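Long-range contacts in protein argonaute 5 (Arabidopsis thaliana, PDB 4G0O), which probably recognises the 5' nucleotide of small RNAs through its MID domain and so helps to sort them for gene regulation: residues D2-N7 and G133-L139; Q34-C39 and M121-A125; G8-W14 and G43-Q49. The contacts are given in a common frame with arbitrary orientation. Numbering follows the deposited sequence.

Contact 1 of 3, residues D2-N7 and G133-L139; sequences DKKMVN and GGRNTVL
Strands 3-5 and 135-138 pair antiparallel, their axes 4.6 Å apart at 152°. Lys3, Met5, Asn136 and Val138 share one face, where Met5 packs on helix 118-131; Lys4, Asn7, Arg135 and Thr137 share the other. Gly133, at positive phi, ends that helix in a Schellman motif. Gly134 CA lies 3.3 Å from Asn7 O. At Arg135 the register slips by one: Val6, helical in backbone, and Asn7 both face it, a classic beta bulge. Arg135 O accepts a weak bond from Val6 N (2.8 Å) and a straighter one from Asn7 N (3.2 Å), while Arg135 N donates to Asn7 O (3.0 Å). Asn136 pairs with Met5 without hydrogen bonds; its amide reaches Leu126 and Asn129. Thr137 N donates to Lys4 O (2.8 Å) and Thr137 O accepts Lys4 N (3.0 Å). Val138 CG2 lies 4.0 Å from Lys3 CG. Leu139 N bonds Asp2 O (2.8 Å). Main-chain bonding thus joins the termini despite like charges on Asp2 OD2 and Leu139 OXT, 4.3 Å apart.

Contact 2 of 3, residues Q34-C39 and M121-A125; sequences QLIGMC and MENVA
The helical segments Gln34-Cys39 and Met121-Ala125, of helices 27-42 and 118-131, cross at -65° with axes 8.8 Å apart. Met121 has the largest area buried by the contact. Its side chain (chi1 -63°, m; chi2 169°, t; chi3 110°, between wells) reaches across, and Met121 CE rests 3.2 Å from Leu35 N, 3.5 Å from Gln34 CB and 3.7 Å from Leu35 CB. Leu35 is next. Its CA-to-CB bond points sideways, but with chi1 at -142° the branched end swings over to the facing helix, placing CD1 3.7 Å from Val124 CG1 and CD2 4.3 Å from Ala125 CB. Met38 points toward the partner: chi1 t places its CG 3.5 Å from Met121 O and 4.0 Å from Ala125 CB, and chi2 p leaves SD 4.3 Å from Glu122 CB. The closest CA pair is Cys39 with Ala125 (4.8 Å); the small alanine receives Cys39 SG 3.6 Å from its CB. Phe46 also touches Cys39, linking the helix pair to the sheet. No hydrogen bond spans the interface: backbone bonds such as Ala125 N to Met121 O (2.8 Å) stay within each helix, and the helices meet through apolar, sulfur-rich packing.

Contact 3 of 3, residues G8-W14 and G43-Q49; sequences GAKVTSW and GMEFKPQ
Segments Gly8-Trp14 and Gly43-Gln49 run parallel, with bridges Lys10-Glu45 (CA-CA 4.6 Å) and Val11-Phe46 (CA-CA 4.8 Å). Gly8 CA lies 3.4 Å from Gly43 O, where a Schellman motif ends helix 27-42; a CB on Gly8 would collide there. Ala9 O accepts Glu45 N at 3.1 Å, and Ala9 CB meets Met44 CE at 3.8 Å. Lys10 extends all-trans on the same face as Glu45, but its NZ stays 4.5 Å from Glu45 OE2, beyond a salt bridge. Val11 N donates to Glu45 O (2.8 Å) and Val11 O accepts Lys47 N (2.9 Å); its CB makes a CH-pi contact 3.7 Å from the Phe46 ring centroid. Beyond Thr12 the chains separate (CA-CA 8.2 Å at Trp14-Gln49), and a water bridges Thr12 O, Trp14 N and Gln49 O. The CA-to-CB bond of Trp14 points toward the other segment, and with chi1 at p NE1 donates to Lys47 O (2.7 Å). The Phe46 edge meets the indole face in a T-shaped stack, the five-membered ring centroid of Trp14 5.2 Å from that of Phe46, planes at 72°. Connected by helix 27-42, these strands form the beta-alpha-beta unit at one margin of the MID domain's parallel sheet.

How the contacts relate
The chain enters through strand 3-5, and contact 1 joins this N-terminal strand to the last one, closing a loop that spans almost the whole domain. Contacts 2 and 3 are nested inside it. After strand 3-5 the chain turns a corner at Val6 into strand 7-18, then helix 27-42 and strand 45-46; contact 3 closes this shorter loop. Contact 2 starts within it, on helix 27-42, and reaches much later sequence in helix 118-131, so contacts 2 and 3 cross. Helix 118-131 then leads into strand 135-138, returning to contact 1. Met5 connects the regions, packing on Ala125 of contact 2 and Met44 of contact 3, while Ile36 packs on Trp14 and Phe46.

Contact 1 of 3, residues D2-N7 and G133-L139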
ATOM      1  N   ASP A   2     -19.831  -7.265  -7.782  1.00 42.95           N
ATOM      2  CA  ASP A   2     -19.703  -8.652  -8.220  1.00 37.99           C
ATOM      3  C   ASP A   2     -18.258  -9.164  -8.227  1.00 37.92           C
ATOM      4  O   ASP A   2     -18.011 -10.352  -8.437  1.00 32.74           O
ATOM      5  CB  ASP A   2     -20.315  -8.806  -9.600  1.00 36.46           C
ATOM      6  CG  ASP A   2     -21.739  -8.283  -9.660  1.00 39.91           C
ATOM      7  OD1 ASP A   2     -22.402  -8.245  -8.596  1.00 35.70           O
ATOM      8  OD2 ASP A   2     -22.187  -7.910 -10.767  1.00 34.52           O
ATOM      9  N   LYS A   3     -17.308  -8.265  -8.002  1.00 34.92           N
ATOM     10  CA  LYS A   3     -15.914  -8.658  -7.916  1.00 34.43           C
ATOM     11  C   LYS A   3     -15.601  -9.142  -6.502  1.00 34.80           C
ATOM     12  O   LYS A   3     -15.796  -8.416  -5.529  1.00 35.18           O
ATOM     13  CB  LYS A   3     -15.016  -7.492  -8.289  1.00 31.90           C
ATOM     14  CG  LYS A   3     -15.147  -7.046  -9.730  1.00 33.85           C
ATOM     15  CD  LYS A   3     -14.144  -5.936 -10.009  1.00 37.68           C
ATOM     16  CE  LYS A   3     -14.652  -4.978 -11.065  1.00 33.01           C
ATOM     17  NZ  LYS A   3     -13.779  -3.763 -11.126  1.00 38.88           N
ATOM     18  N   LYS A   4     -15.120 -10.374  -6.388  1.00 33.63           N
ATOM     19  CA  LYS A   4     -14.897 -10.981  -5.075  1.00 32.17           C
ATOM     20  C   LYS A   4     -13.500 -11.604  -4.976  1.00 30.44           C
ATOM     21  O   LYS A   4     -12.838 -11.843  -5.985  1.00 27.88           O
ATOM     22  CB  LYS A   4     -15.966 -12.051  -4.804  1.00 27.82           C
ATOM     23  CG  LYS A   4     -17.413 -11.545  -4.859  1.00 34.88           C
ATOM     24  CD  LYS A   4     -17.766 -10.722  -3.628  1.00 31.23           C
ATOM     25  CE  LYS A   4     -19.270 -10.531  -3.508  1.00 38.86           C
ATOM     26  NZ  LYS A   4     -19.820  -9.848  -4.706  1.00 42.44           N
ATOM     27  N   MET A   5     -13.055 -11.856  -3.751  1.00 28.30           N
ATOM     28  CA  MET A   5     -11.853 -12.637  -3.535  1.00 26.13           C
ATOM     29  C   MET A   5     -12.265 -14.109  -3.383  1.00 28.83           C
ATOM     30  O   MET A   5     -13.004 -14.457  -2.472  1.00 23.36           O
ATOM     31  CB  MET A   5     -11.127 -12.152  -2.277  1.00 21.14           C
ATOM     32  CG  MET A   5     -10.632 -10.711  -2.381  1.00 23.52           C
ATOM     33  SD  MET A   5      -9.820 -10.118  -0.894  1.00 20.98           S
ATOM     34  CE  MET A   5      -9.486  -8.396  -1.275  1.00 18.15           C
ATOM     35  N   VAL A   6     -11.812 -14.966  -4.288  1.00 32.75           N
ATOM     36  CA  VAL A   6     -12.054 -16.397  -4.139  1.00 31.90           C
ATOM     37  C   VAL A   6     -11.291 -16.839  -2.915  1.00 31.28           C
ATOM     38  O   VAL A   6     -11.806 -17.552  -2.054  1.00 37.89           O
ATOM     39  CB  VAL A   6     -11.501 -17.188  -5.330  1.00 34.83           C
ATOM     40  CG1 VAL A   6     -11.794 -18.667  -5.155  1.00 41.72           C
ATOM     41  CG2 VAL A   6     -12.088 -16.671  -6.630  1.00 34.05           C
ATOM     42  N   ASN A   7     -10.055 -16.365  -2.835  1.00 32.16           N
ATOM     43  CA  ASN A   7      -9.154 -16.728  -1.761  1.00 31.62           C
ATOM     44  C   ASN A   7      -8.374 -15.496  -1.277  1.00 29.75           C
ATOM     45  O   ASN A   7      -7.615 -14.894  -2.035  1.00 29.19           O
ATOM     46  CB  ASN A   7      -8.236 -17.845  -2.263  1.00 35.46           C
ATOM     47  CG  ASN A   7      -6.971 -17.965  -1.469  1.00 42.52           C
ATOM     48  OD1 ASN A   7      -5.866 -17.795  -2.009  1.00 47.27           O
ATOM     49  ND2 ASN A   7      -7.108 -18.272  -0.174  1.00 39.91           N
ATOM     50  N   GLY A 133      -0.753 -12.693  -3.430  1.00 29.56           N
ATOM     51  CA  GLY A 133      -0.905 -14.122  -3.620  1.00 29.08           C
ATOM     52  C   GLY A 133      -2.313 -14.665  -3.534  1.00 26.50           C
ATOM     53  O   GLY A 133      -2.503 -15.871  -3.630  1.00 28.09           O
ATOM     54  N   GLY A 134      -3.300 -13.789  -3.355  1.00 28.99           N
ATOM     55  CA  GLY A 134      -4.686 -14.202  -3.327  1.00 23.14           C
ATOM     56  C   GLY A 134      -5.243 -14.435  -4.717  1.00 28.51           C
ATOM     57  O   GLY A 134      -4.531 -14.259  -5.712  1.00 27.57           O
ATOM     58  N   ARG A 135      -6.521 -14.817  -4.783  1.00 26.13           N
ATOM     59  CA  ARG A 135      -7.242 -15.024  -6.038  1.00 24.23           C
ATOM     60  C   ARG A 135      -8.523 -14.202  -6.041  1.00 27.52           C
ATOM     61  O   ARG A 135      -9.278 -14.200  -5.050  1.00 26.05           O
ATOM     62  CB  ARG A 135      -7.662 -16.490  -6.174  1.00 35.82           C
ATOM     63  CG  ARG A 135      -6.771 -17.383  -7.024  1.00 43.62           C
ATOM     64  CD  ARG A 135      -7.327 -18.809  -6.978  1.00 48.87           C
ATOM     65  NE  ARG A 135      -7.343 -19.323  -5.605  1.00 52.89           N
ATOM     66  CZ  ARG A 135      -8.087 -20.343  -5.173  1.00 51.26           C
ATOM     67  NH1 ARG A 135      -8.909 -20.986  -6.001  1.00 50.26           N
ATOM     68  NH2 ARG A 135      -8.005 -20.714  -3.898  1.00 49.09           N
ATOM     69  N   ASN A 136      -8.793 -13.548  -7.165  1.00 22.94           N
ATOM     70  CA  ASN A 136     -10.028 -12.796  -7.341  1.00 26.65           C
ATOM     71  C   ASN A 136     -10.891 -13.392  -8.459  1.00 27.08           C
ATOM     72  O   ASN A 136     -10.388 -14.121  -9.313  1.00 27.02           O
ATOM     73  CB  ASN A 136      -9.720 -11.324  -7.657  1.00 24.44           C
ATOM     74  CG  ASN A 136      -9.016 -10.606  -6.514  1.00 22.19           C
ATOM     75  OD1 ASN A 136      -9.131 -10.995  -5.355  1.00 21.04           O
ATOM     76  ND2 ASN A 136      -8.286  -9.540  -6.843  1.00 24.01           N
ATOM     77  N   THR A 137     -12.183 -13.072  -8.464  1.00 26.74           N
ATOM     78  CA  THR A 137     -13.053 -13.451  -9.579  1.00 30.51           C
ATOM     79  C   THR A 137     -14.165 -12.414  -9.765  1.00 32.37           C
ATOM     80  O   THR A 137     -14.242 -11.436  -9.011  1.00 30.91           O
ATOM     81  CB  THR A 137     -13.687 -14.859  -9.371  1.00 30.89           C
ATOM     82  OG1 THR A 137     -14.234 -15.343 -10.606  1.00 28.90           O
ATOM     83  CG2 THR A 137     -14.794 -14.799  -8.327  1.00 28.93           C
ATOM     84  N   VAL A 138     -15.005 -12.632 -10.779  1.00 31.03           N
ATOM     85  CA  VAL A 138     -16.208 -11.840 -10.997  1.00 30.99           C
ATOM     86  C   VAL A 138     -17.399 -12.786 -11.025  1.00 34.70           C
ATOM     87  O   VAL A 138     -17.410 -13.754 -11.793  1.00 30.33           O
ATOM     88  CB  VAL A 138     -16.176 -11.054 -12.333  1.00 33.65           C
ATOM     89  CG1 VAL A 138     -17.497 -10.330 -12.545  1.00 35.55           C
ATOM     90  CG2 VAL A 138     -15.058 -10.050 -12.330  1.00 33.49           C
ATOM     91  N   LEU A 139     -18.390 -12.526 -10.175  1.00 31.31           N
ATOM     92  CA  LEU A 139     -19.537 -13.418 -10.084  1.00 38.69           C
ATOM     93  C   LEU A 139     -20.581 -13.091 -11.160  1.00 34.01           C
ATOM     94  O   LEU A 139     -21.116 -13.994 -11.807  1.00 39.75           O
ATOM     95  CB  LEU A 139     -20.158 -13.388  -8.681  1.00 34.70           C
ATOM     96  CG  LEU A 139     -19.312 -13.888  -7.505  1.00 39.56           C
ATOM     97  CD1 LEU A 139     -20.136 -13.875  -6.226  1.00 39.28           C
ATOM     98  CD2 LEU A 139     -18.810 -15.286  -7.768  1.00 35.82           C
ATOM     99  OXT LEU A 139     -20.910 -11.930 -11.412  1.00 36.39           O
TER

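Contact 2 of 3, residues Q34-C39 and M121-A125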
ATOM      1  N   GLN A  34      -8.696   1.977   7.341  1.00 30.74           N
ATOM      2  CA  GLN A  34      -9.898   1.638   6.586  1.00 34.32           C
ATOM      3  C   GLN A  34      -9.625   0.653   5.442  1.00 34.83           C
ATOM      4  O   GLN A  34     -10.416  -0.266   5.214  1.00 37.04           O
ATOM      5  CB  GLN A  34     -10.598   2.902   6.061  1.00 30.87           C
ATOM      6  CG  GLN A  34     -11.354   3.686   7.127  1.00 34.23           C
ATOM      7  CD  GLN A  34     -11.942   4.999   6.605  1.00 34.56           C
ATOM      8  OE1 GLN A  34     -12.374   5.104   5.448  1.00 30.98           O
ATOM      9  NE2 GLN A  34     -11.961   6.008   7.468  1.00 33.76           N
ATOM     10  N   LEU A  35      -8.511   0.843   4.733  1.00 36.38           N
ATOM     11  CA  LEU A  35      -8.168  -0.002   3.585  1.00 31.47           C
ATOM     12  C   LEU A  35      -8.055  -1.454   4.033  1.00 30.29           C
ATOM     13  O   LEU A  35      -8.647  -2.348   3.426  1.00 32.43           O
ATOM     14  CB  LEU A  35      -6.856   0.455   2.950  1.00 31.60           C
ATOM     15  CG  LEU A  35      -6.727   0.409   1.423  1.00 32.19           C
ATOM     16  CD1 LEU A  35      -5.281   0.380   1.057  1.00 24.64           C
ATOM     17  CD2 LEU A  35      -7.482  -0.758   0.762  1.00 30.93           C
ATOM     18  N   ILE A  36      -7.321  -1.674   5.120  1.00 32.17           N
ATOM     19  CA  ILE A  36      -7.174  -3.007   5.697  1.00 30.21           C
ATOM     20  C   ILE A  36      -8.511  -3.608   6.145  1.00 34.92           C
ATOM     21  O   ILE A  36      -8.749  -4.800   5.944  1.00 32.61           O
ATOM     22  CB  ILE A  36      -6.149  -2.998   6.832  1.00 36.21           C
ATOM     23  CG1 ILE A  36      -4.748  -3.066   6.234  1.00 31.69           C
ATOM     24  CG2 ILE A  36      -6.351  -4.170   7.791  1.00 29.05           C
ATOM     25  CD1 ILE A  36      -3.673  -2.627   7.187  1.00 32.93           C
ATOM     26  N   GLY A  37      -9.384  -2.776   6.715  1.00 33.24           N
ATOM     27  CA  GLY A  37     -10.724  -3.199   7.081  1.00 32.30           C
ATOM     28  C   GLY A  37     -11.509  -3.644   5.859  1.00 33.41           C
ATOM     29  O   GLY A  37     -12.280  -4.596   5.916  1.00 32.56           O
ATOM     30  N   MET A  38     -11.297  -2.946   4.747  1.00 35.26           N
ATOM     31  CA  MET A  38     -11.901  -3.303   3.466  1.00 32.11           C
ATOM     32  C   MET A  38     -11.273  -4.583   2.875  1.00 35.08           C
ATOM     33  O   MET A  38     -11.988  -5.458   2.386  1.00 36.93           O
ATOM     34  CB  MET A  38     -11.799  -2.117   2.491  1.00 31.19           C
ATOM     35  CG  MET A  38     -12.359  -2.371   1.100  1.00 31.41           C
ATOM     36  SD  MET A  38     -14.101  -2.887   1.054  1.00 31.91           S
ATOM     37  CE  MET A  38     -14.957  -1.353   1.478  1.00 27.92           C
ATOM     38  N   CYS A  39      -9.945  -4.702   2.923  1.00 37.91           N
ATOM     39  CA  CYS A  39      -9.296  -5.953   2.531  1.00 33.92           C
ATOM     40  C   CYS A  39      -9.873  -7.106   3.350  1.00 33.18           C
ATOM     41  O   CYS A  39     -10.208  -8.160   2.813  1.00 32.98           O
ATOM     42  CB  CYS A  39      -7.776  -5.887   2.750  1.00 27.79           C
ATOM     43  SG  CYS A  39      -6.837  -4.857   1.552  1.00 26.75           S
ATOM     44  N   MET A 121     -11.213   2.105  -2.303  1.00 29.37           N
ATOM     45  CA  MET A 121     -10.575   1.137  -1.428  1.00 28.38           C
ATOM     46  C   MET A 121     -11.018  -0.303  -1.709  1.00 32.66           C
ATOM     47  O   MET A 121     -10.262  -1.254  -1.470  1.00 25.91           O
ATOM     48  CB  MET A 121     -10.806   1.525   0.026  1.00 28.12           C
ATOM     49  CG  MET A 121     -10.167   2.889   0.365  1.00 31.94           C
ATOM     50  SD  MET A 121     -10.705   3.482   1.969  1.00 39.29           S
ATOM     51  CE  MET A 121      -9.226   3.315   2.893  1.00 35.98           C
ATOM     52  N   GLU A 122     -12.237  -0.470  -2.211  1.00 28.92           N
ATOM     53  CA  GLU A 122     -12.654  -1.782  -2.694  1.00 33.36           C
ATOM     54  C   GLU A 122     -11.732  -2.218  -3.836  1.00 28.72           C
ATOM     55  O   GLU A 122     -11.151  -3.298  -3.795  1.00 24.50           O
ATOM     56  CB  GLU A 122     -14.120  -1.762  -3.144  1.00 31.02           C
ATOM     57  CG  GLU A 122     -14.624  -3.114  -3.623  1.00 40.66           C
ATOM     58  CD  GLU A 122     -16.149  -3.212  -3.677  1.00 44.20           C
ATOM     59  OE1 GLU A 122     -16.842  -2.365  -3.058  1.00 43.20           O
ATOM     60  OE2 GLU A 122     -16.640  -4.148  -4.343  1.00 44.78           O
ATOM     61  N   ASN A 123     -11.582  -1.348  -4.836  1.00 31.50           N
ATOM     62  CA  ASN A 123     -10.660  -1.571  -5.958  1.00 32.84           C
ATOM     63  C   ASN A 123      -9.213  -1.864  -5.548  1.00 28.51           C
ATOM     64  O   ASN A 123      -8.608  -2.827  -6.016  1.00 31.17           O
ATOM     65  CB  ASN A 123     -10.671  -0.368  -6.905  1.00 32.71           C
ATOM     66  CG  ASN A 123     -11.937  -0.282  -7.711  1.00 45.17           C
ATOM     67  OD1 ASN A 123     -12.129  -1.048  -8.656  1.00 56.14           O
ATOM     68  ND2 ASN A 123     -12.811   0.659  -7.357  1.00 45.23           N
ATOM     69  N   VAL A 124      -8.662  -1.017  -4.690  1.00 25.02           N
ATOM     70  CA  VAL A 124      -7.314  -1.220  -4.165  1.00 25.94           C
ATOM     71  C   VAL A 124      -7.192  -2.538  -3.411  1.00 25.13           C
ATOM     72  O   VAL A 124      -6.223  -3.278  -3.599  1.00 28.54           O
ATOM     73  CB  VAL A 124      -6.901  -0.044  -3.258  1.00 26.14           C
ATOM     74  CG1 VAL A 124      -5.584  -0.335  -2.522  1.00 22.56           C
ATOM     75  CG2 VAL A 124      -6.813   1.228  -4.086  1.00 26.80           C
ATOM     76  N   ALA A 125      -8.169  -2.839  -2.564  1.00 26.62           N
ATOM     77  CA  ALA A 125      -8.158  -4.090  -1.799  1.00 28.23           C
ATOM     78  C   ALA A 125      -8.029  -5.328  -2.698  1.00 21.53           C
ATOM     79  O   ALA A 125      -7.264  -6.237  -2.407  1.00 24.72           O
ATOM     80  CB  ALA A 125      -9.404  -4.195  -0.917  1.00 24.38           C
TER

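Contact 3 of 3, residues G8-W14 and G43-Q49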
ATOM      1  N   GLY A   8      -8.587 -15.106  -0.025  1.00 30.06           N
ATOM      2  CA  GLY A   8      -8.004 -13.884   0.498  1.00 26.07           C
ATOM      3  C   GLY A   8      -6.616 -14.147   1.041  1.00 31.78           C
ATOM      4  O   GLY A   8      -6.458 -14.965   1.943  1.00 36.40           O
ATOM      5  N   ALA A   9      -5.603 -13.479   0.493  1.00 27.59           N
ATOM      6  CA  ALA A   9      -4.230 -13.711   0.958  1.00 32.37           C
ATOM      7  C   ALA A   9      -4.090 -13.350   2.434  1.00 27.74           C
ATOM      8  O   ALA A   9      -4.935 -12.653   2.992  1.00 31.51           O
ATOM      9  CB  ALA A   9      -3.220 -12.928   0.113  1.00 29.06           C
ATOM     10  N   LYS A  10      -3.033 -13.831   3.078  1.00 37.24           N
ATOM     11  CA  LYS A  10      -2.775 -13.426   4.456  1.00 34.05           C
ATOM     12  C   LYS A  10      -1.493 -12.600   4.557  1.00 28.84           C
ATOM     13  O   LYS A  10      -0.414 -13.067   4.203  1.00 30.57           O
ATOM     14  CB  LYS A  10      -2.729 -14.633   5.395  1.00 27.15           C
ATOM     15  CG  LYS A  10      -2.386 -14.269   6.844  1.00 33.13           C
ATOM     16  CD  LYS A  10      -2.143 -15.531   7.673  1.00 41.63           C
ATOM     17  CE  LYS A  10      -1.780 -15.221   9.124  1.00 40.64           C
ATOM     18  NZ  LYS A  10      -1.394 -16.479   9.849  1.00 38.91           N
ATOM     19  N   VAL A  11      -1.626 -11.374   5.057  1.00 29.21           N
ATOM     20  CA  VAL A  11      -0.496 -10.457   5.177  1.00 31.64           C
ATOM     21  C   VAL A  11      -0.091 -10.270   6.636  1.00 27.50           C
ATOM     22  O   VAL A  11      -0.891  -9.809   7.449  1.00 27.91           O
ATOM     23  CB  VAL A  11      -0.828  -9.064   4.572  1.00 28.06           C
ATOM     24  CG1 VAL A  11       0.370  -8.153   4.631  1.00 29.61           C
ATOM     25  CG2 VAL A  11      -1.270  -9.207   3.154  1.00 28.79           C
ATOM     26  N   THR A  12       1.159 -10.612   6.945  1.00 27.10           N
ATOM     27  CA  THR A  12       1.727 -10.475   8.290  1.00 33.59           C
ATOM     28  C   THR A  12       2.767  -9.343   8.381  1.00 29.57           C
ATOM     29  O   THR A  12       2.978  -8.753   9.445  1.00 32.06           O
ATOM     30  CB  THR A  12       2.415 -11.787   8.734  1.00 32.29           C
ATOM     31  OG1 THR A  12       1.559 -12.904   8.451  1.00 36.38           O
ATOM     32  CG2 THR A  12       2.716 -11.757  10.225  1.00 38.44           C
ATOM     33  N   SER A  13       3.424  -9.056   7.263  1.00 27.05           N
ATOM     34  CA  SER A  13       4.448  -8.021   7.218  1.00 27.95           C
ATOM     35  C   SER A  13       4.092  -6.932   6.198  1.00 23.48           C
ATOM     36  O   SER A  13       4.103  -7.165   4.995  1.00 23.05           O
ATOM     37  CB  SER A  13       5.800  -8.657   6.873  1.00 29.86           C
ATOM     38  OG  SER A  13       6.866  -7.755   7.103  1.00 32.77           O
ATOM     39  N   TRP A  14       3.756  -5.747   6.685  1.00 25.80           N
ATOM     40  CA  TRP A  14       3.349  -4.653   5.810  1.00 27.43           C
ATOM     41  C   TRP A  14       3.664  -3.330   6.504  1.00 27.62           C
ATOM     42  O   TRP A  14       3.829  -3.290   7.720  1.00 29.02           O
ATOM     43  CB  TRP A  14       1.845  -4.737   5.473  1.00 23.11           C
ATOM     44  CG  TRP A  14       0.978  -4.431   6.662  1.00 26.68           C
ATOM     45  CD1 TRP A  14       0.514  -5.315   7.590  1.00 27.46           C
ATOM     46  CD2 TRP A  14       0.508  -3.135   7.077  1.00 29.08           C
ATOM     47  NE1 TRP A  14      -0.220  -4.653   8.553  1.00 27.71           N
ATOM     48  CE2 TRP A  14      -0.234  -3.317   8.258  1.00 23.95           C
ATOM     49  CE3 TRP A  14       0.644  -1.846   6.557  1.00 25.46           C
ATOM     50  CZ2 TRP A  14      -0.826  -2.261   8.925  1.00 26.32           C
ATOM     51  CZ3 TRP A  14       0.050  -0.806   7.222  1.00 24.53           C
ATOM     52  CH2 TRP A  14      -0.679  -1.016   8.391  1.00 22.83           C
ATOM     53  N   GLY A  43     -12.162 -10.792   2.523  1.00 30.32           N
ATOM     54  CA  GLY A  43     -11.666 -12.149   2.688  1.00 27.66           C
ATOM     55  C   GLY A  43     -10.202 -12.293   3.056  1.00 28.67           C
ATOM     56  O   GLY A  43      -9.741 -13.405   3.331  1.00 29.85           O
ATOM     57  N   MET A  44      -9.461 -11.190   3.064  1.00 28.79           N
ATOM     58  CA  MET A  44      -8.041 -11.245   3.426  1.00 32.94           C
ATOM     59  C   MET A  44      -7.882 -11.306   4.928  1.00 33.28           C
ATOM     60  O   MET A  44      -8.842 -11.062   5.672  1.00 32.17           O
ATOM     61  CB  MET A  44      -7.279 -10.032   2.897  1.00 30.25           C
ATOM     62  CG  MET A  44      -7.212  -9.960   1.388  1.00 26.83           C
ATOM     63  SD  MET A  44      -6.084  -8.669   0.857  1.00 26.82           S
ATOM     64  CE  MET A  44      -4.503  -9.514   1.067  1.00 28.25           C
ATOM     65  N   GLU A  45      -6.675 -11.657   5.362  1.00 33.28           N
ATOM     66  CA  GLU A  45      -6.300 -11.544   6.764  1.00 32.48           C
ATOM     67  C   GLU A  45      -5.064 -10.651   6.876  1.00 31.99           C
ATOM     68  O   GLU A  45      -4.098 -10.824   6.140  1.00 30.63           O
ATOM     69  CB  GLU A  45      -6.027 -12.915   7.376  1.00 34.08           C
ATOM     70  CG  GLU A  45      -6.125 -12.899   8.891  1.00 35.49           C
ATOM     71  CD  GLU A  45      -5.566 -14.148   9.547  1.00 42.45           C
ATOM     72  OE1 GLU A  45      -5.645 -15.247   8.937  1.00 35.63           O
ATOM     73  OE2 GLU A  45      -5.038 -14.010  10.681  1.00 39.13           O
ATOM     74  N   PHE A  46      -5.112  -9.672   7.773  1.00 30.46           N
ATOM     75  CA  PHE A  46      -4.019  -8.728   7.932  1.00 30.47           C
ATOM     76  C   PHE A  46      -3.645  -8.627   9.391  1.00 32.59           C
ATOM     77  O   PHE A  46      -4.524  -8.498  10.237  1.00 30.90           O
ATOM     78  CB  PHE A  46      -4.470  -7.335   7.496  1.00 33.18           C
ATOM     79  CG  PHE A  46      -3.929  -6.892   6.169  1.00 34.24           C
ATOM     80  CD1 PHE A  46      -2.777  -6.116   6.100  1.00 27.70           C
ATOM     81  CD2 PHE A  46      -4.593  -7.210   4.997  1.00 30.63           C
ATOM     82  CE1 PHE A  46      -2.296  -5.692   4.894  1.00 28.21           C
ATOM     83  CE2 PHE A  46      -4.100  -6.789   3.776  1.00 32.56           C
ATOM     84  CZ  PHE A  46      -2.956  -6.026   3.726  1.00 27.92           C
ATOM     85  N   LYS A  47      -2.345  -8.661   9.683  1.00 29.55           N
ATOM     86  CA  LYS A  47      -1.872  -8.267  10.996  1.00 29.52           C
ATOM     87  C   LYS A  47      -2.137  -6.777  11.134  1.00 27.85           C
ATOM     88  O   LYS A  47      -1.780  -6.011  10.248  1.00 29.54           O
ATOM     89  CB  LYS A  47      -0.383  -8.544  11.123  1.00 30.85           C
ATOM     90  CG  LYS A  47       0.154  -8.503  12.532  1.00 28.90           C
ATOM     91  CD  LYS A  47       1.577  -9.062  12.546  1.00 37.95           C
ATOM     92  CE  LYS A  47       2.213  -8.988  13.930  1.00 38.23           C
ATOM     93  NZ  LYS A  47       2.506  -7.586  14.314  1.00 40.75           N
ATOM     94  N   PRO A  48      -2.788  -6.363  12.231  1.00 26.78           N
ATOM     95  CA  PRO A  48      -3.164  -4.948  12.388  1.00 28.31           C
ATOM     96  C   PRO A  48      -1.999  -3.994  12.634  1.00 28.13           C
ATOM     97  O   PRO A  48      -2.143  -2.799  12.415  1.00 27.67           O
ATOM     98  CB  PRO A  48      -4.120  -4.951  13.592  1.00 31.34           C
ATOM     99  CG  PRO A  48      -3.916  -6.251  14.266  1.00 35.11           C
ATOM    100  CD  PRO A  48      -3.400  -7.229  13.252  1.00 30.02           C
ATOM    101  N   GLN A  49      -0.862  -4.520  13.069  1.00 31.03           N
ATOM    102  CA  GLN A  49       0.302  -3.695  13.346  1.00 29.48           C
ATOM    103  C   GLN A  49       1.261  -3.805  12.162  1.00 27.54           C
ATOM    104  O   GLN A  49       1.520  -4.899  11.665  1.00 26.17           O
ATOM    105  CB  GLN A  49       0.985  -4.137  14.650  1.00 31.51           C
ATOM    106  CG  GLN A  49       0.081  -4.092  15.906  1.00 30.99           C
ATOM    107  CD  GLN A  49      -0.371  -5.473  16.404  1.00 40.86           C
ATOM    108  OE1 GLN A  49       0.059  -5.833  17.610  1.00 44.56           O
ATOM    109  NE2 GLN A  49      -1.106  -6.193  15.724  1.00 35.47           N
TER
HETATM  110  O   HOH W   1       3.173  -6.232   9.791  1.00 25.32           O